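Local coordinates for protein GTP pyrophosphokinase YjbM (Bacillus subtilis, PDB 5DEC) that transfers pyrophosphate from ATP to GDP or GTP, making the alarmone (p)ppGpp of the bacterial stringent response as an allosterically regulated homotetramer, at residues B[125-130]-B[144-149]; B[82-87]-B[148-153]; B[58-63]-B[75-80]. All blocks are in the same frame, centred on the assembly; numbering follows the deposited sequence.

Contact 1: B[125-130]-B[144-149]; sequences SYHLVV and LVEIQI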
loop_
_atom_site.group_PDB
_atom_site.type_symbol
_atom_site.label_atom_id
_atom_site.label_comp_id
_atom_site.label_asym_id
_atom_site.label_seq_id
_atom_site.Cartn_x
_atom_site.Cartn_y
_atom_site.Cartn_z
ATOM N N SER B 125 -9.301 17.503 20.778
ATOM C CA SER B 125 -8.395 17.384 19.620
ATOM C C SER B 125 -7.488 18.611 19.501
ATOM O O SER B 125 -7.889 19.725 19.839
ATOM C CB SER B 125 -9.183 17.192 18.315
ATOM O OG SER B 125 -8.336 16.928 17.204
ATOM N N TYR B 126 -6.253 18.411 19.054
ATOM C CA TYR B 126 -5.418 19.557 18.713
ATOM C C TYR B 126 -5.376 19.745 17.201
ATOM O O TYR B 126 -5.120 18.789 16.472
ATOM C CB TYR B 126 -4.010 19.377 19.251
ATOM C CG TYR B 126 -3.074 20.489 18.853
ATOM C CD1 TYR B 126 -2.999 21.657 19.596
ATOM C CD2 TYR B 126 -2.260 20.370 17.724
ATOM C CE1 TYR B 126 -2.137 22.674 19.236
ATOM C CE2 TYR B 126 -1.403 21.383 17.356
ATOM C CZ TYR B 126 -1.344 22.531 18.117
ATOM O OH TYR B 126 -0.482 23.538 17.758
ATOM N N HIS B 127 -5.588 20.970 16.729
ATOM C CA HIS B 127 -5.556 21.229 15.298
ATOM C C HIS B 127 -4.405 22.142 14.917
ATOM O O HIS B 127 -4.099 23.114 15.620
ATOM C CB HIS B 127 -6.856 21.883 14.812
ATOM C CG HIS B 127 -8.082 21.060 15.015
ATOM N ND1 HIS B 127 -9.252 21.292 14.324
ATOM C CD2 HIS B 127 -8.329 19.985 15.810
ATOM C CE1 HIS B 127 -10.168 20.418 14.696
ATOM N NE2 HIS B 127 -9.628 19.611 15.599
ATOM N N LEU B 128 -3.765 21.834 13.796
ATOM C CA LEU B 128 -2.950 22.850 13.147
ATOM C C LEU B 128 -3.150 22.799 11.637
ATOM O O LEU B 128 -3.637 21.814 11.091
ATOM C CB LEU B 128 -1.481 22.715 13.525
ATOM C CG LEU B 128 -0.696 21.446 13.268
ATOM C CD1 LEU B 128 -0.058 21.484 11.909
ATOM C CD2 LEU B 128 0.373 21.364 14.328
ATOM N N VAL B 129 -2.785 23.880 10.968
ATOM C CA VAL B 129 -2.939 23.966 9.529
ATOM C C VAL B 129 -1.577 24.281 8.945
ATOM O O VAL B 129 -0.929 25.210 9.402
ATOM C CB VAL B 129 -3.929 25.070 9.127
ATOM C CG1 VAL B 129 -4.032 25.138 7.619
ATOM C CG2 VAL B 129 -5.309 24.825 9.768
ATOM N N VAL B 130 -1.140 23.521 7.946
ATOM C CA VAL B 130 0.154 23.789 7.330
ATOM C C VAL B 130 -0.014 24.222 5.888
ATOM O O VAL B 130 -1.005 23.884 5.229
ATOM C CB VAL B 130 1.103 22.545 7.347
ATOM C CG1 VAL B 130 1.308 22.011 8.757
ATOM C CG2 VAL B 130 0.574 21.445 6.444
ATOM N N LEU B 144 -3.208 24.164 1.483
ATOM C CA LEU B 144 -3.533 24.119 2.898
ATOM C C LEU B 144 -3.905 22.703 3.264
ATOM O O LEU B 144 -4.644 22.038 2.534
ATOM C CB LEU B 144 -4.679 25.068 3.227
ATOM C CG LEU B 144 -4.336 26.536 3.082
ATOM C CD1 LEU B 144 -5.600 27.379 3.127
ATOM C CD2 LEU B 144 -3.371 26.909 4.202
ATOM N N VAL B 145 -3.348 22.229 4.372
ATOM C CA VAL B 145 -3.640 20.896 4.875
ATOM C C VAL B 145 -3.887 20.989 6.367
ATOM O O VAL B 145 -3.035 21.502 7.102
ATOM C CB VAL B 145 -2.483 19.909 4.637
ATOM C CG1 VAL B 145 -2.863 18.526 5.129
ATOM C CG2 VAL B 145 -2.076 19.880 3.135
ATOM N N GLU B 146 -5.035 20.504 6.819
ATOM C CA GLU B 146 -5.301 20.471 8.257
ATOM C C GLU B 146 -4.695 19.212 8.870
ATOM O O GLU B 146 -4.863 18.116 8.345
ATOM C CB GLU B 146 -6.796 20.500 8.546
ATOM C CG GLU B 146 -7.106 20.442 10.039
ATOM C CD GLU B 146 -8.588 20.223 10.306
ATOM O OE1 GLU B 146 -9.014 19.045 10.315
ATOM O OE2 GLU B 146 -9.321 21.219 10.474
ATOM N N ILE B 147 -3.975 19.365 9.972
ATOM C CA ILE B 147 -3.441 18.207 10.677
ATOM C C ILE B 147 -4.030 18.213 12.090
ATOM O O ILE B 147 -3.854 19.180 12.824
ATOM C CB ILE B 147 -1.912 18.228 10.792
ATOM C CG1 ILE B 147 -1.242 18.336 9.419
ATOM C CG2 ILE B 147 -1.429 16.967 11.547
ATOM C CD1 ILE B 147 0.272 18.351 9.491
ATOM N N GLN B 148 -4.756 17.168 12.459
ATOM C CA GLN B 148 -5.234 17.041 13.842
ATOM C C GLN B 148 -4.406 16.019 14.601
ATOM O O GLN B 148 -3.951 15.036 14.023
ATOM C CB GLN B 148 -6.701 16.640 13.903
ATOM C CG GLN B 148 -7.656 17.559 13.169
ATOM C CD GLN B 148 -9.105 17.258 13.533
ATOM O OE1 GLN B 148 -9.387 16.733 14.614
ATOM N NE2 GLN B 148 -10.019 17.532 12.612
ATOM N N ILE B 149 -4.172 16.275 15.888
ATOM C CA ILE B 149 -3.443 15.337 16.723
ATOM C C ILE B 149 -4.378 14.927 17.884
ATOM O O ILE B 149 -4.926 15.788 18.556
ATOM C CB ILE B 149 -2.152 15.958 17.255
ATOM C CG1 ILE B 149 -1.444 16.745 16.127
ATOM C CG2 ILE B 149 -1.224 14.872 17.871
ATOM C CD1 ILE B 149 -0.227 17.502 16.621
#
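Strands 126-130 and 144-149 run antiparallel as the two arms of a beta hairpin. Tyr-126 with Ile-149, Leu-128 with Ile-147 and Val-130 with Val-145 are hydrogen-bonded pairs. Each pair exchanges two N-H to O bonds, and the straightest is Leu-128 N to Ile-147 O (2.8 Å, 174° at the hydrogen). His-127 with Gln-148 and Val-129 with Glu-146 are the non-hydrogen-bonded pairs between them.

The side chains of the hydrogen-bonded pairs share one face, which is buried and tightly packed. Ile-149 CD1 lies 3.7 Å from Tyr-126 CD2. Leu-128 takes the crowded first torsion, with CG between the backbone N and the carbonyl carbon (chi1 58°), and its CD1 meets Ile-147 CB at 3.9 Å. Helix 90-102 packs on this face through Leu-100 and Phe-101.

The other face is more polar and partly open: His-127 and Glu-146 are partly exposed, while Val-129 and Gln-148 are buried. Gln-148 lies alongside His-127 and stacks its amide over one face of the imidazole, the planes 28° apart. Its CG makes a CH-pi contact 3.8 Å from the ring centroid. His-127 NE2 comes within 3.1 Å of Gln-148 OE1, but the angle is poor for a hydrogen bond; its bond goes to Tyr-123 OH. Ser-125 OG donates to Gln-148 OE1 at 2.8 Å, in the carbonyl plane on a lone pair. Gln-148 NE2 donates to Glu-146 OE1 (2.9 Å), which it meets from above the carboxylate plane. Gln-148 is thus held at both ends of its amide and is a second-shell support for Glu-146. The bond would probably stabilise the charged carboxylate.

His-127 binds the product, and Glu-146 is the inferred proton acceptor. The hairpin therefore carries part of the synthetase active site on the central sheet of the RelA/SpoT nucleotidyltransferase-like fold.

Contact 2: B[82-87]-B[148-153]; sequences GLRIMC and QIRTLA
This is a parallel strand pairing in the middle of the mixed sheet, between strand 81-87 and the end of strand 139-151, where the latter passes into helix 152-167. The segment axes are 26° apart. Four strand-to-strand bonds alternate from Leu-83 O to Cys-87 N, among them Ile-85 N to Gln-148 O at 2.8 Å. A fifth, Leu-152 N to Cys-87 O (3.1 Å), is more bent and carries the pairing into the first turn of the helix. Thr-151 is the N-cap, and its OG1 bonds Met-154 N and Asp-191.

On the face of Ile-85 and Ile-149 the packing is apolar. Cys-87 SG sits 3.6 Å from Ile-149 CG2. On the opposite face Arg-84 and Arg-150 extend side by side, both with CG anti to the carbonyl carbon. Arg-150 NH2 lies over the centre of the Arg-84 guanidinium, 3.7 Å above its plane, with the two planes 31° apart. The NH1 atoms of Arg-84 and Arg-150 are 3.6 Å apart. Arg-150 is tied down by Asn-155 and Tyr-123, and weakly by Gln-148 OE1 through NE and NH2; this oxygen's stronger bond is from Ser-125 OG.

Two like charges this close would repel. The bonds to Arg-150 probably offset some of that cost, and the pair is likely to raise the positive potential where Arg-84 binds ATP.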
loop_
_atom_site.group_PDB
_atom_site.type_symbol
_atom_site.label_atom_id
_atom_site.label_comp_id
_atom_site.label_asym_id
_atom_site.label_seq_id
_atom_site.Cartn_x
_atom_site.Cartn_y
_atom_site.Cartn_z
ATOM N N GLY B 82 -6.921 16.763 4.807
ATOM C CA GLY B 82 -6.768 16.585 6.248
ATOM C C GLY B 82 -5.987 15.343 6.625
ATOM O O GLY B 82 -6.105 14.299 5.983
ATOM N N LEU B 83 -5.182 15.442 7.680
ATOM C CA LEU B 83 -4.557 14.254 8.244
ATOM C C LEU B 83 -4.916 14.140 9.706
ATOM O O LEU B 83 -5.267 15.132 10.356
ATOM C CB LEU B 83 -3.036 14.257 8.086
ATOM C CG LEU B 83 -2.608 13.781 6.696
ATOM C CD1 LEU B 83 -2.521 14.968 5.751
ATOM C CD2 LEU B 83 -1.327 12.993 6.739
ATOM N N ARG B 84 -4.852 12.925 10.226
ATOM C CA ARG B 84 -5.053 12.749 11.657
ATOM C C ARG B 84 -3.927 11.922 12.193
ATOM O O ARG B 84 -3.596 10.861 11.635
ATOM C CB ARG B 84 -6.397 12.101 11.961
ATOM C CG ARG B 84 -7.521 12.971 11.425
ATOM C CD ARG B 84 -8.869 12.700 12.029
ATOM N NE ARG B 84 -9.804 13.706 11.534
ATOM C CZ ARG B 84 -11.107 13.514 11.376
ATOM N NH1 ARG B 84 -11.654 12.354 11.715
ATOM N NH2 ARG B 84 -11.866 14.501 10.911
ATOM N N ILE B 85 -3.333 12.417 13.270
ATOM C CA ILE B 85 -2.234 11.721 13.908
ATOM C C ILE B 85 -2.765 11.235 15.257
ATOM O O ILE B 85 -3.213 12.044 16.064
ATOM C CB ILE B 85 -1.010 12.645 14.110
ATOM C CG1 ILE B 85 -0.512 13.196 12.759
ATOM C CG2 ILE B 85 0.094 11.893 14.815
ATOM C CD1 ILE B 85 0.643 14.242 12.900
ATOM N N MET B 86 -2.720 9.922 15.489
ATOM C CA MET B 86 -3.228 9.337 16.737
ATOM C C MET B 86 -2.059 8.960 17.642
ATOM O O MET B 86 -1.114 8.314 17.193
ATOM C CB MET B 86 -4.079 8.100 16.453
ATOM C CG MET B 86 -5.574 8.379 16.462
ATOM S SD MET B 86 -6.068 9.624 15.249
ATOM C CE MET B 86 -5.792 8.754 13.721
ATOM N N CYS B 87 -2.140 9.366 18.904
ATOM C CA CYS B 87 -1.085 9.109 19.881
ATOM C C CYS B 87 -1.613 8.278 21.048
ATOM O O CYS B 87 -2.775 8.381 21.402
ATOM C CB CYS B 87 -0.522 10.435 20.409
ATOM S SG CYS B 87 -0.104 11.634 19.128
ATOM N N GLN B 148 -4.756 17.168 12.459
ATOM C CA GLN B 148 -5.234 17.041 13.842
ATOM C C GLN B 148 -4.406 16.019 14.601
ATOM O O GLN B 148 -3.951 15.036 14.023
ATOM C CB GLN B 148 -6.701 16.640 13.903
ATOM C CG GLN B 148 -7.656 17.559 13.169
ATOM C CD GLN B 148 -9.105 17.258 13.533
ATOM O OE1 GLN B 148 -9.387 16.733 14.614
ATOM N NE2 GLN B 148 -10.019 17.532 12.612
ATOM N N ILE B 149 -4.172 16.275 15.888
ATOM C CA ILE B 149 -3.443 15.337 16.723
ATOM C C ILE B 149 -4.378 14.927 17.884
ATOM O O ILE B 149 -4.926 15.788 18.556
ATOM C CB ILE B 149 -2.152 15.958 17.255
ATOM C CG1 ILE B 149 -1.444 16.745 16.127
ATOM C CG2 ILE B 149 -1.224 14.872 17.871
ATOM C CD1 ILE B 149 -0.227 17.502 16.621
ATOM N N ARG B 150 -4.554 13.626 18.093
ATOM C CA ARG B 150 -5.535 13.111 19.050
ATOM C C ARG B 150 -4.992 11.909 19.767
ATOM O O ARG B 150 -4.234 11.153 19.183
ATOM C CB ARG B 150 -6.825 12.678 18.334
ATOM C CG ARG B 150 -7.531 13.723 17.509
ATOM C CD ARG B 150 -8.639 13.058 16.712
ATOM N NE ARG B 150 -9.567 14.017 16.134
ATOM C CZ ARG B 150 -10.635 13.676 15.430
ATOM N NH1 ARG B 150 -10.905 12.394 15.223
ATOM N NH2 ARG B 150 -11.447 14.612 14.960
ATOM N N THR B 151 -5.411 11.676 21.010
ATOM C CA THR B 151 -5.163 10.358 21.584
ATOM C C THR B 151 -6.113 9.372 20.933
ATOM O O THR B 151 -7.084 9.773 20.286
ATOM C CB THR B 151 -5.349 10.297 23.123
ATOM O OG1 THR B 151 -6.695 10.661 23.449
ATOM C CG2 THR B 151 -4.389 11.257 23.839
ATOM N N LEU B 152 -5.821 8.087 21.105
ATOM C CA LEU B 152 -6.678 7.020 20.628
ATOM C C LEU B 152 -8.113 7.166 21.160
ATOM O O LEU B 152 -9.083 6.983 20.420
ATOM C CB LEU B 152 -6.094 5.658 21.035
ATOM C CG LEU B 152 -4.729 5.283 20.422
ATOM C CD1 LEU B 152 -4.100 4.042 21.084
ATOM C CD2 LEU B 152 -4.866 5.074 18.928
ATOM N N ALA B 153 -8.234 7.477 22.447
ATOM C CA ALA B 153 -9.530 7.588 23.100
ATOM C C ALA B 153 -10.320 8.800 22.602
ATOM O O ALA B 153 -11.527 8.710 22.376
ATOM C CB ALA B 153 -9.342 7.655 24.615
#

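Contact 3: B[58-63]-B[75-80]; sequences ASILEK and ETMQDI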
loop_
_atom_site.group_PDB
_atom_site.type_symbol
_atom_site.label_atom_id
_atom_site.label_comp_id
_atom_site.label_asym_id
_atom_site.label_seq_id
_atom_site.Cartn_x
_atom_site.Cartn_y
_atom_site.Cartn_z
ATOM N N ALA B 58 -19.354 16.721 -2.100
ATOM C CA ALA B 58 -20.604 17.006 -1.402
ATOM C C ALA B 58 -20.335 17.709 -0.076
ATOM O O ALA B 58 -20.993 18.695 0.272
ATOM C CB ALA B 58 -21.391 15.724 -1.173
ATOM N N SER B 59 -19.372 17.181 0.671
ATOM C CA SER B 59 -19.080 17.702 1.993
ATOM C C SER B 59 -18.403 19.065 1.894
ATOM O O SER B 59 -18.561 19.897 2.783
ATOM C CB SER B 59 -18.207 16.720 2.773
ATOM O OG SER B 59 -17.761 17.302 3.987
ATOM N N ILE B 60 -17.655 19.293 0.813
ATOM C CA ILE B 60 -17.058 20.605 0.565
ATOM C C ILE B 60 -18.160 21.627 0.302
ATOM O O ILE B 60 -18.181 22.697 0.912
ATOM C CB ILE B 60 -16.075 20.601 -0.635
ATOM C CG1 ILE B 60 -14.851 19.733 -0.341
ATOM C CG2 ILE B 60 -15.593 22.015 -0.926
ATOM C CD1 ILE B 60 -13.894 19.621 -1.521
ATOM N N LEU B 61 -19.060 21.292 -0.622
ATOM C CA LEU B 61 -20.197 22.154 -0.958
ATOM C C LEU B 61 -21.086 22.424 0.259
ATOM O O LEU B 61 -21.429 23.575 0.531
ATOM C CB LEU B 61 -21.019 21.545 -2.099
ATOM C CG LEU B 61 -20.352 21.489 -3.478
ATOM C CD1 LEU B 61 -21.171 20.655 -4.454
ATOM C CD2 LEU B 61 -20.122 22.889 -4.038
ATOM N N GLU B 62 -21.444 21.371 0.992
ATOM C CA GLU B 62 -22.295 21.520 2.176
ATOM C C GLU B 62 -21.739 22.466 3.222
ATOM O O GLU B 62 -22.449 23.336 3.731
ATOM C CB GLU B 62 -22.517 20.166 2.848
ATOM C CG GLU B 62 -23.524 19.239 2.224
ATOM C CD GLU B 62 -24.888 19.340 2.896
ATOM O OE1 GLU B 62 -24.971 19.891 4.018
ATOM O OE2 GLU B 62 -25.877 18.844 2.318
ATOM N N LYS B 63 -20.457 22.319 3.520
ATOM C CA LYS B 63 -19.831 23.198 4.484
ATOM C C LYS B 63 -19.671 24.615 3.935
ATOM O O LYS B 63 -19.744 25.590 4.683
ATOM C CB LYS B 63 -18.478 22.622 4.904
ATOM C CG LYS B 63 -17.559 23.637 5.545
ATOM C CD LYS B 63 -16.370 22.996 6.213
ATOM C CE LYS B 63 -15.405 24.060 6.699
ATOM N NZ LYS B 63 -14.254 23.495 7.456
ATOM N N GLU B 75 -11.029 27.620 -2.076
ATOM C CA GLU B 75 -9.617 27.328 -1.921
ATOM C C GLU B 75 -9.092 27.912 -0.606
ATOM O O GLU B 75 -7.945 27.675 -0.231
ATOM C CB GLU B 75 -8.846 27.921 -3.095
ATOM C CG GLU B 75 -9.740 28.260 -4.283
ATOM C CD GLU B 75 -8.969 28.508 -5.559
ATOM O OE1 GLU B 75 -7.955 29.238 -5.511
ATOM O OE2 GLU B 75 -9.380 27.972 -6.610
ATOM N N THR B 76 -9.937 28.676 0.082
ATOM C CA THR B 76 -9.609 29.255 1.381
ATOM C C THR B 76 -9.910 28.270 2.495
ATOM O O THR B 76 -9.438 28.429 3.620
ATOM C CB THR B 76 -10.402 30.559 1.645
ATOM O OG1 THR B 76 -10.524 31.304 0.426
ATOM C CG2 THR B 76 -9.714 31.415 2.696
ATOM N N MET B 77 -10.720 27.264 2.175
ATOM C CA MET B 77 -11.085 26.228 3.133
ATOM C C MET B 77 -9.832 25.492 3.603
ATOM O O MET B 77 -9.013 25.041 2.796
ATOM C CB MET B 77 -12.096 25.254 2.516
ATOM C CG MET B 77 -12.901 24.447 3.518
ATOM S SD MET B 77 -14.251 23.522 2.744
ATOM C CE MET B 77 -15.176 24.872 1.995
ATOM N N GLN B 78 -9.687 25.388 4.917
ATOM C CA GLN B 78 -8.457 24.893 5.508
ATOM C C GLN B 78 -8.388 23.374 5.597
ATOM O O GLN B 78 -7.321 22.821 5.860
ATOM C CB GLN B 78 -8.286 25.471 6.904
ATOM C CG GLN B 78 -8.030 26.952 6.922
ATOM C CD GLN B 78 -7.828 27.454 8.328
ATOM O OE1 GLN B 78 -8.378 26.894 9.282
ATOM N NE2 GLN B 78 -7.040 28.514 8.473
ATOM N N ASP B 79 -9.518 22.700 5.411
ATOM C CA ASP B 79 -9.565 21.263 5.670
ATOM C C ASP B 79 -10.081 20.444 4.493
ATOM O O ASP B 79 -10.593 19.341 4.675
ATOM C CB ASP B 79 -10.433 20.983 6.890
ATOM C CG ASP B 79 -11.870 21.406 6.683
ATOM O OD1 ASP B 79 -12.109 22.354 5.906
ATOM O OD2 ASP B 79 -12.761 20.782 7.288
ATOM N N ILE B 80 -9.911 20.961 3.285
ATOM C CA ILE B 80 -10.176 20.166 2.106
ATOM C C ILE B 80 -9.267 18.949 2.163
ATOM O O ILE B 80 -9.705 17.811 1.936
ATOM C CB ILE B 80 -9.959 20.984 0.828
ATOM C CG1 ILE B 80 -11.004 22.096 0.764
ATOM C CG2 ILE B 80 -10.054 20.096 -0.407
ATOM C CD1 ILE B 80 -10.722 23.136 -0.292
#
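Helix 58-63 faces the loop 75-80, which begins with the end of a 3-10 segment, and the backbones stay apart: the nearest CA atoms, those of Ile-60 and Ile-80, are 7.1 Å from each other. Side chains therefore bridge the gap.

Lys-63 points toward the loop. Its CG is anti to the backbone N (chi1 162°) and the chain is extended to its tip. It meets Asp-79 tip to tip in a salt bridge. NZ is 2.9 Å from Asp-79 OD1, approaching from above the carboxylate plane, and makes a second, weak bond to OD2 at 3.1 Å. Asp-79 CG lies between its backbone N and carbonyl carbon, the crowded position (chi1 63°). OD2 has a stronger partner in Lys-55, so two lysines share one carboxylate.

Met-77 reaches toward the outer part of Lys-63 from the loop, tip to tip, its SD 4.1 Å from Lys-63 CD. A bend at chi3 (-59°) brings Met-77 CE to 4.1 Å from Ile-60 CG2. Ile-60 CD1 meets Ile-80 CG2 at 4.0 Å, the two side chains crossing at about a right angle. Helix 11-38 adds Leu-17 to Ile-60 and Tyr-20 to Ile-80.

An alanine in place of Lys-63 would remove the salt bridge and the aliphatic cover on Met-77, and would probably leave Asp-79 less firmly oriented.

Lys-63 and Asp-79 both bind ATP, and Asp-79 also binds magnesium. The lysines probably keep Asp-79 ionised here, and Mg2+ would compete with them for its oxygens.

In the fold
Contacts 1 and 2 are buried in the central sheet and share Gln-148 and Ile-149. Strand 139-151 lies between the other two strands, antiparallel to 126-136 and parallel to 81-87. Both contacts rest on backbone bonds, with one apolar face and one that carries the polar and charged groups. Contact 3 lies farther out, its centre about 15 Å from the centre of the chain. It joins helix to loop with no backbone-to-backbone bond, through a small buried apolar patch and a partly exposed salt bridge. Its loop leads directly into strand 81-87 of contact 2. It also meets contact 1, where Asp-79 CB packs on Glu-146 OE2, so the metal-binding and inferred catalytic acids are neighbours.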